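Local coordinates for calmodulin, putative (Entamoeba histolytica, PDB 4OCI), which binds calcium through an EF-hand and is involved in initiating phagocytosis of human erythrocytes, at residues E98-L103 with I124-V129. Sequence-based numbering, arbitrary orientation.
Sequences ELRRIL and IDEQGV
Arg100 and Glu126 form a two-pronged salt bridge between helix 96-106 and the loop that follows helix 112-122. Arg100 uses the side edge of its guanidinium. Arg100 NE donates to Glu126 OE2 at 2.9 Å. Arg100 NH2 donates to Glu126 OE1 at 2.8 Å, and both bonds are nearly straight. Both oxygens lie in the guanidinium plane. The carboxylate is tilted by 56° to that plane, and each nitrogen meets its oxygen from above the carboxylate plane. Arg100 runs extended from the helix and bends at chi3 (-75°), which turns this edge to the loop. A bend at chi2 (46°) in Glu126 brings its carboxylate across.

Further hydrogen bonds hold the guanidinium from helix 112-122: Arg100 NH2 also bonds to Thr116 OG1, and Arg100 NH1 to Gln112 O.

Within the loop, a type I beta turn runs from Asp125 to Gly128. Asp125 OD2 accepts from Gln127 N at 2.8 Å, which makes an Asx turn. Gly128 N closes the beta turn on Asp125 O. Phe119 is touched by Leu99 from one segment and by Ile124 and Glu126 from the other.

Helix 96-106 follows strand 93-95, and the loop leads into its antiparallel partner, strand 129-131, consistent with the linked loops of an EF-hand pair. The observed calcium site is far away. Two bonds fix the rotation of the carboxylate, and the opposite charges probably keep Glu126 ionised at this partly exposed surface.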
ATOM      1  N   GLU A  98      -3.217 -25.974 -16.907  1.00 21.91           N
ATOM      2  CA  GLU A  98      -2.811 -26.622 -15.653  1.00 23.60           C
ATOM      3  C   GLU A  98      -2.278 -25.545 -14.649  1.00 24.02           C
ATOM      4  O   GLU A  98      -2.477 -25.630 -13.425  1.00 24.88           O
ATOM      5  CB  GLU A  98      -1.766 -27.690 -15.871  1.00 22.23           C
ATOM      6  CG  GLU A  98      -2.321 -28.943 -16.630  1.00 30.85           C
ATOM      7  CD  GLU A  98      -3.297 -29.777 -15.718  1.00 43.33           C
ATOM      8  OE1 GLU A  98      -3.044 -29.840 -14.457  1.00 45.75           O
ATOM      9  OE2 GLU A  98      -4.302 -30.359 -16.236  1.00 47.03           O
ATOM     10  N   LEU A  99      -1.526 -24.592 -15.160  1.00 23.17           N
ATOM     11  CA  LEU A  99      -1.240 -23.373 -14.375  1.00 23.21           C
ATOM     12  C   LEU A  99      -2.511 -22.711 -13.821  1.00 21.87           C
ATOM     13  O   LEU A  99      -2.532 -22.345 -12.682  1.00 23.56           O
ATOM     14  CB  LEU A  99      -0.514 -22.358 -15.236  1.00 20.65           C
ATOM     15  CG  LEU A  99      -0.034 -21.154 -14.388  1.00 24.87           C
ATOM     16  CD1 LEU A  99       0.758 -21.541 -13.087  1.00 26.07           C
ATOM     17  CD2 LEU A  99       0.719 -20.138 -15.212  1.00 23.33           C
ATOM     18  N   ARG A 100      -3.513 -22.480 -14.660  1.00 22.21           N
ATOM     19  CA  ARG A 100      -4.833 -21.996 -14.204  1.00 24.21           C
ATOM     20  C   ARG A 100      -5.357 -22.832 -13.084  1.00 24.72           C
ATOM     21  O   ARG A 100      -5.801 -22.279 -12.077  1.00 27.83           O
ATOM     22  CB  ARG A 100      -5.853 -21.915 -15.360  1.00 23.00           C
ATOM     23  CG  ARG A 100      -7.269 -21.419 -14.991  1.00 25.51           C
ATOM     24  CD  ARG A 100      -8.223 -21.442 -16.207  1.00 27.34           C
ATOM     25  NE  ARG A 100      -7.959 -20.342 -17.173  1.00 29.24           N
ATOM     26  CZ  ARG A 100      -8.375 -19.087 -17.026  1.00 30.32           C
ATOM     27  NH1 ARG A 100      -9.037 -18.681 -15.919  1.00 32.00           N
ATOM     28  NH2 ARG A 100      -8.092 -18.194 -17.969  1.00 34.19           N
ATOM     29  N   ARG A 101      -5.335 -24.154 -13.196  1.00 25.41           N
ATOM     30  CA  ARG A 101      -5.770 -25.008 -12.080  1.00 26.80           C
ATOM     31  C   ARG A 101      -5.015 -24.708 -10.775  1.00 27.20           C
ATOM     32  O   ARG A 101      -5.635 -24.555  -9.688  1.00 28.87           O
ATOM     33  CB  ARG A 101      -5.721 -26.536 -12.408  1.00 27.53           C
ATOM     34  CG  ARG A 101      -6.324 -27.404 -11.297  1.00 30.19           C
ATOM     35  CD  ARG A 101      -6.150 -28.900 -11.595  1.00 30.94           C
ATOM     36  NE  ARG A 101      -4.761 -29.088 -12.057  1.00 33.33           N
ATOM     37  CZ  ARG A 101      -3.664 -29.178 -11.267  1.00 35.77           C
ATOM     38  NH1 ARG A 101      -3.773 -29.136  -9.937  1.00 33.50           N
ATOM     39  NH2 ARG A 101      -2.429 -29.293 -11.809  1.00 34.31           N
ATOM     40  N   ILE A 102      -3.699 -24.657 -10.882  1.00 24.97           N
ATOM     41  CA  ILE A 102      -2.826 -24.517  -9.733  1.00 27.21           C
ATOM     42  C   ILE A 102      -3.106 -23.213  -9.025  1.00 26.25           C
ATOM     43  O   ILE A 102      -3.187 -23.172  -7.808  1.00 28.26           O
ATOM     44  CB  ILE A 102      -1.338 -24.428 -10.156  1.00 27.58           C
ATOM     45  CG1 ILE A 102      -0.849 -25.659 -10.925  1.00 30.91           C
ATOM     46  CG2 ILE A 102      -0.401 -24.035  -8.928  1.00 24.29           C
ATOM     47  CD1 ILE A 102      -0.898 -26.833 -10.208  1.00 37.15           C
ATOM     48  N   LEU A 103      -3.181 -22.139  -9.792  1.00 26.23           N
ATOM     49  CA  LEU A 103      -3.418 -20.789  -9.281  1.00 28.38           C
ATOM     50  C   LEU A 103      -4.838 -20.698  -8.705  1.00 31.43           C
ATOM     51  O   LEU A 103      -5.066 -19.945  -7.754  1.00 34.03           O
ATOM     52  CB  LEU A 103      -3.223 -19.711 -10.383  1.00 25.84           C
ATOM     53  CG  LEU A 103      -1.814 -19.481 -10.960  1.00 26.66           C
ATOM     54  CD1 LEU A 103      -1.887 -18.639 -12.235  1.00 23.19           C
ATOM     55  CD2 LEU A 103      -0.924 -18.773  -9.938  1.00 27.74           C
ATOM     56  N   ILE A 124      -0.145 -15.289 -22.715  1.00 32.71           N
ATOM     57  CA  ILE A 124      -0.159 -16.717 -22.494  1.00 30.77           C
ATOM     58  C   ILE A 124      -1.484 -17.124 -23.162  1.00 31.79           C
ATOM     59  O   ILE A 124      -2.531 -16.537 -22.845  1.00 30.42           O
ATOM     60  CB  ILE A 124      -0.159 -17.022 -20.975  1.00 30.65           C
ATOM     61  CG1 ILE A 124       1.234 -16.799 -20.355  1.00 26.28           C
ATOM     62  CG2 ILE A 124      -0.718 -18.466 -20.717  1.00 29.77           C
ATOM     63  CD1 ILE A 124       1.245 -17.010 -18.863  1.00 23.49           C
ATOM     64  N   ASP A 125      -1.458 -18.104 -24.078  1.00 33.37           N
ATOM     65  CA  ASP A 125      -2.766 -18.598 -24.584  1.00 35.39           C
ATOM     66  C   ASP A 125      -3.282 -19.721 -23.777  1.00 34.26           C
ATOM     67  O   ASP A 125      -2.534 -20.614 -23.407  1.00 33.72           O
ATOM     68  CB  ASP A 125      -2.782 -19.054 -26.044  1.00 37.13           C
ATOM     69  CG  ASP A 125      -4.262 -19.384 -26.542  1.00 46.51           C
ATOM     70  OD1 ASP A 125      -5.102 -18.410 -26.716  1.00 53.91           O
ATOM     71  OD2 ASP A 125      -4.606 -20.611 -26.746  1.00 50.97           O
ATOM     72  N   GLU A 126      -4.590 -19.727 -23.608  1.00 34.35           N
ATOM     73  CA  GLU A 126      -5.327 -20.733 -22.833  1.00 35.59           C
ATOM     74  C   GLU A 126      -5.140 -22.188 -23.279  1.00 33.15           C
ATOM     75  O   GLU A 126      -5.162 -23.090 -22.463  1.00 31.52           O
ATOM     76  CB  GLU A 126      -6.837 -20.398 -22.894  1.00 37.53           C
ATOM     77  CG  GLU A 126      -7.599 -20.819 -21.631  1.00 45.89           C
ATOM     78  CD  GLU A 126      -6.891 -20.440 -20.292  1.00 54.34           C
ATOM     79  OE1 GLU A 126      -6.639 -19.221 -20.071  1.00 53.80           O
ATOM     80  OE2 GLU A 126      -6.631 -21.380 -19.478  1.00 56.33           O
ATOM     81  N   GLN A 127      -4.973 -22.396 -24.583  1.00 32.73           N
ATOM     82  CA  GLN A 127      -4.679 -23.717 -25.137  1.00 33.28           C
ATOM     83  C   GLN A 127      -3.185 -24.041 -25.326  1.00 31.67           C
ATOM     84  O   GLN A 127      -2.824 -25.057 -25.938  1.00 31.14           O
ATOM     85  CB  GLN A 127      -5.443 -23.903 -26.446  1.00 33.30           C
ATOM     86  CG  GLN A 127      -6.987 -23.921 -26.244  1.00 42.61           C
ATOM     87  CD  GLN A 127      -7.664 -22.488 -26.113  1.00 54.46           C
ATOM     88  OE1 GLN A 127      -7.115 -21.454 -26.592  1.00 59.00           O
ATOM     89  NE2 GLN A 127      -8.863 -22.439 -25.457  1.00 56.00           N
ATOM     90  N   GLY A 128      -2.308 -23.199 -24.787  1.00 29.42           N
ATOM     91  CA  GLY A 128      -0.891 -23.344 -25.056  1.00 26.87           C
ATOM     92  C   GLY A 128      -0.127 -23.703 -23.780  1.00 24.99           C
ATOM     93  O   GLY A 128      -0.722 -24.247 -22.823  1.00 24.50           O
ATOM     94  N   VAL A 129       1.173 -23.386 -23.793  1.00 23.41           N
ATOM     95  CA  VAL A 129       2.059 -23.734 -22.717  1.00 22.84           C
ATOM     96  C   VAL A 129       2.590 -22.461 -22.064  1.00 22.48           C
ATOM     97  O   VAL A 129       2.523 -21.368 -22.621  1.00 21.82           O
ATOM     98  CB  VAL A 129       3.228 -24.678 -23.184  1.00 23.60           C
ATOM     99  CG1 VAL A 129       2.687 -25.957 -23.868  1.00 21.88           C
ATOM    100  CG2 VAL A 129       4.250 -23.988 -24.120  1.00 22.45           C
TER